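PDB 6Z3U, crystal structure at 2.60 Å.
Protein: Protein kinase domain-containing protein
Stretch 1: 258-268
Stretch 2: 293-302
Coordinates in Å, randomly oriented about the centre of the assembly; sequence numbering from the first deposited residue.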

# COMPACT_ATOMS: atom_id res chain seq x y z
N THR B 258 10.58 4.56 -16.25
CA THR B 258 11.76 4.63 -17.10
C THR B 258 11.55 5.69 -18.18
O THR B 258 10.45 5.87 -18.69
N ARG B 259 12.64 6.38 -18.53
CA ARG B 259 12.54 7.54 -19.42
C ARG B 259 11.74 7.22 -20.67
O ARG B 259 10.77 7.92 -21.00
N TRP B 260 12.11 6.16 -21.38
CA TRP B 260 11.48 5.85 -22.66
C TRP B 260 9.97 5.71 -22.56
O TRP B 260 9.28 5.82 -23.58
N TYR B 261 9.45 5.44 -21.36
CA TYR B 261 8.02 5.26 -21.16
C TYR B 261 7.42 6.35 -20.28
O TYR B 261 6.25 6.24 -19.89
N ARG B 262 8.18 7.40 -19.97
CA ARG B 262 7.72 8.46 -19.08
C ARG B 262 6.77 9.39 -19.82
O ARG B 262 7.09 9.82 -20.94
N PRO B 263 5.61 9.72 -19.26
CA PRO B 263 4.68 10.62 -19.96
C PRO B 263 5.20 12.04 -19.94
O PRO B 263 6.08 12.39 -19.14
N PRO B 264 4.67 12.91 -20.81
CA PRO B 264 5.18 14.29 -20.85
C PRO B 264 4.95 15.06 -19.56
O PRO B 264 5.81 15.87 -19.17
N GLU B 265 3.82 14.85 -18.89
CA GLU B 265 3.55 15.61 -17.67
C GLU B 265 4.59 15.31 -16.60
O GLU B 265 4.94 16.19 -15.80
N LEU B 266 5.11 14.08 -16.56
CA LEU B 266 6.17 13.75 -15.61
C LEU B 266 7.52 14.30 -16.08
O LEU B 266 8.32 14.76 -15.26
N LEU B 267 7.77 14.28 -17.39
CA LEU B 267 8.96 14.92 -17.92
C LEU B 267 8.99 16.40 -17.57
O LEU B 267 10.07 16.98 -17.38
N PHE B 268 7.83 17.03 -17.45
CA PHE B 268 7.72 18.43 -17.09
C PHE B 268 7.68 18.65 -15.58
O PHE B 268 7.43 19.77 -15.13
N SER B 293 10.60 -2.50 -31.42
CA SER B 293 11.70 -1.67 -30.95
C SER B 293 11.10 -0.51 -30.17
O SER B 293 9.94 -0.14 -30.40
N PRO B 294 11.85 0.09 -29.25
CA PRO B 294 11.30 1.20 -28.47
C PRO B 294 10.85 2.34 -29.38
O PRO B 294 11.55 2.71 -30.33
N PHE B 295 9.67 2.88 -29.09
CA PHE B 295 9.12 3.95 -29.92
C PHE B 295 9.97 5.21 -29.81
O PHE B 295 10.47 5.73 -30.81
N LEU B 296 10.15 5.71 -28.58
CA LEU B 296 10.91 6.93 -28.30
C LEU B 296 12.01 6.59 -27.30
O LEU B 296 11.82 6.77 -26.09
N PRO B 297 13.16 6.11 -27.77
CA PRO B 297 14.26 5.77 -26.84
C PRO B 297 15.23 6.93 -26.66
O PRO B 297 16.36 6.94 -27.15
N GLY B 298 14.77 7.95 -25.93
CA GLY B 298 15.62 9.09 -25.65
C GLY B 298 16.66 8.75 -24.60
O GLY B 298 16.42 7.99 -23.66
N ASN B 299 17.85 9.32 -24.77
CA ASN B 299 18.94 9.12 -23.83
C ASN B 299 18.98 10.16 -22.73
O ASN B 299 19.68 9.96 -21.73
N THR B 300 18.26 11.27 -22.89
CA THR B 300 18.16 12.30 -21.86
C THR B 300 16.74 12.84 -21.85
O THR B 300 15.96 12.62 -22.78
N GLU B 301 16.40 13.56 -20.77
CA GLU B 301 15.05 14.10 -20.67
C GLU B 301 14.77 15.10 -21.79
O GLU B 301 13.63 15.20 -22.26
N MET B 302 15.79 15.85 -22.22
CA MET B 302 15.59 16.75 -23.36
C MET B 302 15.40 15.95 -24.65
O MET B 302 14.62 16.35 -25.52

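The contact is a mixed one, in which the arginine and tryptophan of a 3-10 segment grip a proline-rich loop and the start of the helix that follows it, with 489 Å² buried in all, both sides summed. The backbones come closest at Trp260 and Pro297, whose CA atoms lie 5.0 Å apart; farther along, Leu267 CA and Glu301 CA are the facing pair at 6.7 Å.

Trp260 gives up the most area, 105 Å². Its CA-to-CB bond points sideways, but chi1 of -60° (m) and chi2 of -6° carry the indole to the second stretch. Pro297 CA sits 3.4 Å from the centroid of the five-membered ring and only 5° off the ring normal, which is the geometry of a CH-pi contact over the face. The pyrrolidine adds apolar packing, with Pro297 CB 3.7 Å from Trp260 CE2. At the six-membered end, Trp260 CZ3 meets Pro294 CG at 3.7 Å; Pro294 directs its CA-to-CB bond toward the first stretch, and its ring has a C-gamma exo pucker. The ring nitrogen is engaged at the edge: Trp260 NE1 donates to Gly298 O at 2.7 Å, a short distance, yet the N-H...O angle of 129° makes the bond weak. The tryptophan backbone joins in through a CA-H...O contact, Trp260 CA to Leu296 O at 3.6 Å with 129° at the hydrogen.

Arg259 points toward the second stretch and reaches it with an extended base, chi1 and chi2 both t, before chi3 turns to m (-53°). This places two guanidinium donors on separate acceptors near the group's plane. Arg259 NE donates to Glu301 OE2 at 3.1 Å and 156°, a hydrogen bond that is also a salt bridge, while Arg259 NH2 donates to Gly298 O at 3.2 Å and 147°. Gly298 O therefore accepts from both the arginine and the indole, tying the two side chains to one carbonyl. Over one guanidinium face lie Asn299 O, 3.3 Å from Arg259 CZ, and the CA of Thr300.

Glu301 starts sideways, and its m, p rotamer (chi1 -79°, chi2 67°) brings the carboxylate back to the first stretch. The same OE2 makes a second, long salt bridge, 3.8 Å from Arg262 NH2, so one carboxylate oxygen serves two arginines. Arg262 also points toward the second stretch, with t, t, m for its first three chi angles. The aliphatic part of the glutamate rests near Leu267, an m, t rotamer, where Glu301 CG is 4.1 Å from Leu267 CD2. Thr300, with chi1 p, turns away and uses its side chain to cap the helix that begins at Glu301.

One water links the backbones beside the tryptophan. It donates to Trp260 O at 3.4 Å and accepts from Leu296 N at 3.4 Å; both bonds are weak, so the bridge supplements the direct contacts.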

# COMPACT_ATOMS: atom_id res chain seq x y z
CB THR B 258 12.04 3.27 -17.72
OG1 THR B 258 12.18 2.29 -16.68
CG2 THR B 258 13.33 3.31 -18.54
CB ARG B 259 13.94 8.02 -19.81
CG ARG B 259 13.94 9.34 -20.56
CD ARG B 259 15.33 9.75 -21.03
NE ARG B 259 16.30 9.77 -19.94
CZ ARG B 259 17.25 8.85 -19.75
NH1 ARG B 259 18.08 8.97 -18.72
NH2 ARG B 259 17.37 7.82 -20.57
CB TRP B 260 12.09 4.57 -23.24
CG TRP B 260 13.56 4.66 -23.49
CD1 TRP B 260 14.36 5.76 -23.35
CD2 TRP B 260 14.43 3.59 -23.90
NE1 TRP B 260 15.66 5.45 -23.67
CE2 TRP B 260 15.73 4.12 -24.00
CE3 TRP B 260 14.22 2.24 -24.20
CZ2 TRP B 260 16.82 3.35 -24.39
CZ3 TRP B 260 15.31 1.48 -24.58
CH2 TRP B 260 16.59 2.03 -24.67
CB TYR B 261 7.76 3.88 -20.54
CG TYR B 261 8.49 2.77 -21.26
CD1 TYR B 261 9.81 2.46 -20.94
CD2 TYR B 261 7.88 2.05 -22.28
CE1 TYR B 261 10.49 1.46 -21.60
CE2 TYR B 261 8.56 1.04 -22.94
CZ TYR B 261 9.86 0.75 -22.59
OH TYR B 261 10.55 -0.24 -23.25
CB ARG B 262 8.90 9.28 -18.56
CG ARG B 262 8.62 10.03 -17.26
CD ARG B 262 9.73 11.03 -16.94
NE ARG B 262 11.07 10.47 -17.04
CZ ARG B 262 11.65 9.70 -16.12
NH1 ARG B 262 11.01 9.38 -15.01
NH2 ARG B 262 12.89 9.25 -16.32
CB PRO B 263 3.38 10.48 -19.15
CG PRO B 263 3.84 10.11 -17.78
CD PRO B 263 5.07 9.27 -17.96
CB PRO B 264 4.42 14.91 -22.04
CG PRO B 264 3.23 14.03 -22.24
CD PRO B 264 3.66 12.65 -21.85
CB GLU B 265 2.14 15.32 -17.16
CG GLU B 265 1.87 13.88 -16.72
CD GLU B 265 1.19 13.04 -17.80
OE1 GLU B 265 1.42 13.31 -19.00
OE2 GLU B 265 0.43 12.12 -17.44
CB LEU B 266 6.25 12.24 -15.41
CG LEU B 266 5.58 11.69 -14.15
CD1 LEU B 266 4.19 12.28 -13.95
CD2 LEU B 266 5.50 10.17 -14.21
CB LEU B 267 9.03 14.74 -19.44
CG LEU B 267 9.38 13.35 -19.97
CD1 LEU B 267 8.94 13.20 -21.41
CD2 LEU B 267 10.87 13.09 -19.85
CB PHE B 268 6.48 19.04 -17.74
CG PHE B 268 6.50 19.01 -19.25
CD1 PHE B 268 7.70 19.06 -19.94
CD2 PHE B 268 5.32 18.92 -19.97
CE1 PHE B 268 7.72 19.03 -21.32
CE2 PHE B 268 5.34 18.90 -21.35
CZ PHE B 268 6.54 18.95 -22.02
CB SER B 293 12.55 -1.16 -32.11
OG SER B 293 11.97 -0.01 -32.70
CB PRO B 294 12.47 1.62 -27.56
CG PRO B 294 13.39 0.45 -27.54
CD PRO B 294 13.25 -0.21 -28.88
CB PHE B 295 7.68 4.23 -29.52
CG PHE B 295 6.98 5.24 -30.40
CD1 PHE B 295 7.42 5.48 -31.69
CD2 PHE B 295 5.88 5.94 -29.93
CE1 PHE B 295 6.78 6.41 -32.49
CE2 PHE B 295 5.24 6.87 -30.73
CZ PHE B 295 5.69 7.10 -32.01
CB LEU B 296 10.00 8.03 -27.75
CG LEU B 296 8.71 8.29 -28.51
CD1 LEU B 296 7.83 9.28 -27.75
CD2 LEU B 296 9.01 8.80 -29.91
CB PRO B 297 14.90 4.56 -27.53
CG PRO B 297 14.53 4.68 -28.99
CD PRO B 297 13.51 5.78 -29.15
CB ASN B 299 20.28 9.12 -24.58
CG ASN B 299 20.33 8.07 -25.68
OD1 ASN B 299 20.63 8.39 -26.83
ND2 ASN B 299 20.03 6.83 -25.33
CB THR B 300 19.15 13.44 -22.11
OG1 THR B 300 18.70 14.24 -23.21
CG2 THR B 300 20.53 12.90 -22.42
CB GLU B 301 14.83 14.75 -19.30
CG GLU B 301 14.54 13.75 -18.19
CD GLU B 301 15.71 12.85 -17.86
OE1 GLU B 301 16.86 13.34 -17.90
OE2 GLU B 301 15.49 11.65 -17.58
CB MET B 302 16.78 17.71 -23.49
CG MET B 302 16.91 18.67 -22.32
SD MET B 302 18.00 20.07 -22.65
CE MET B 302 19.49 19.22 -23.18
O HOH W 1 8.67 3.82 -26.20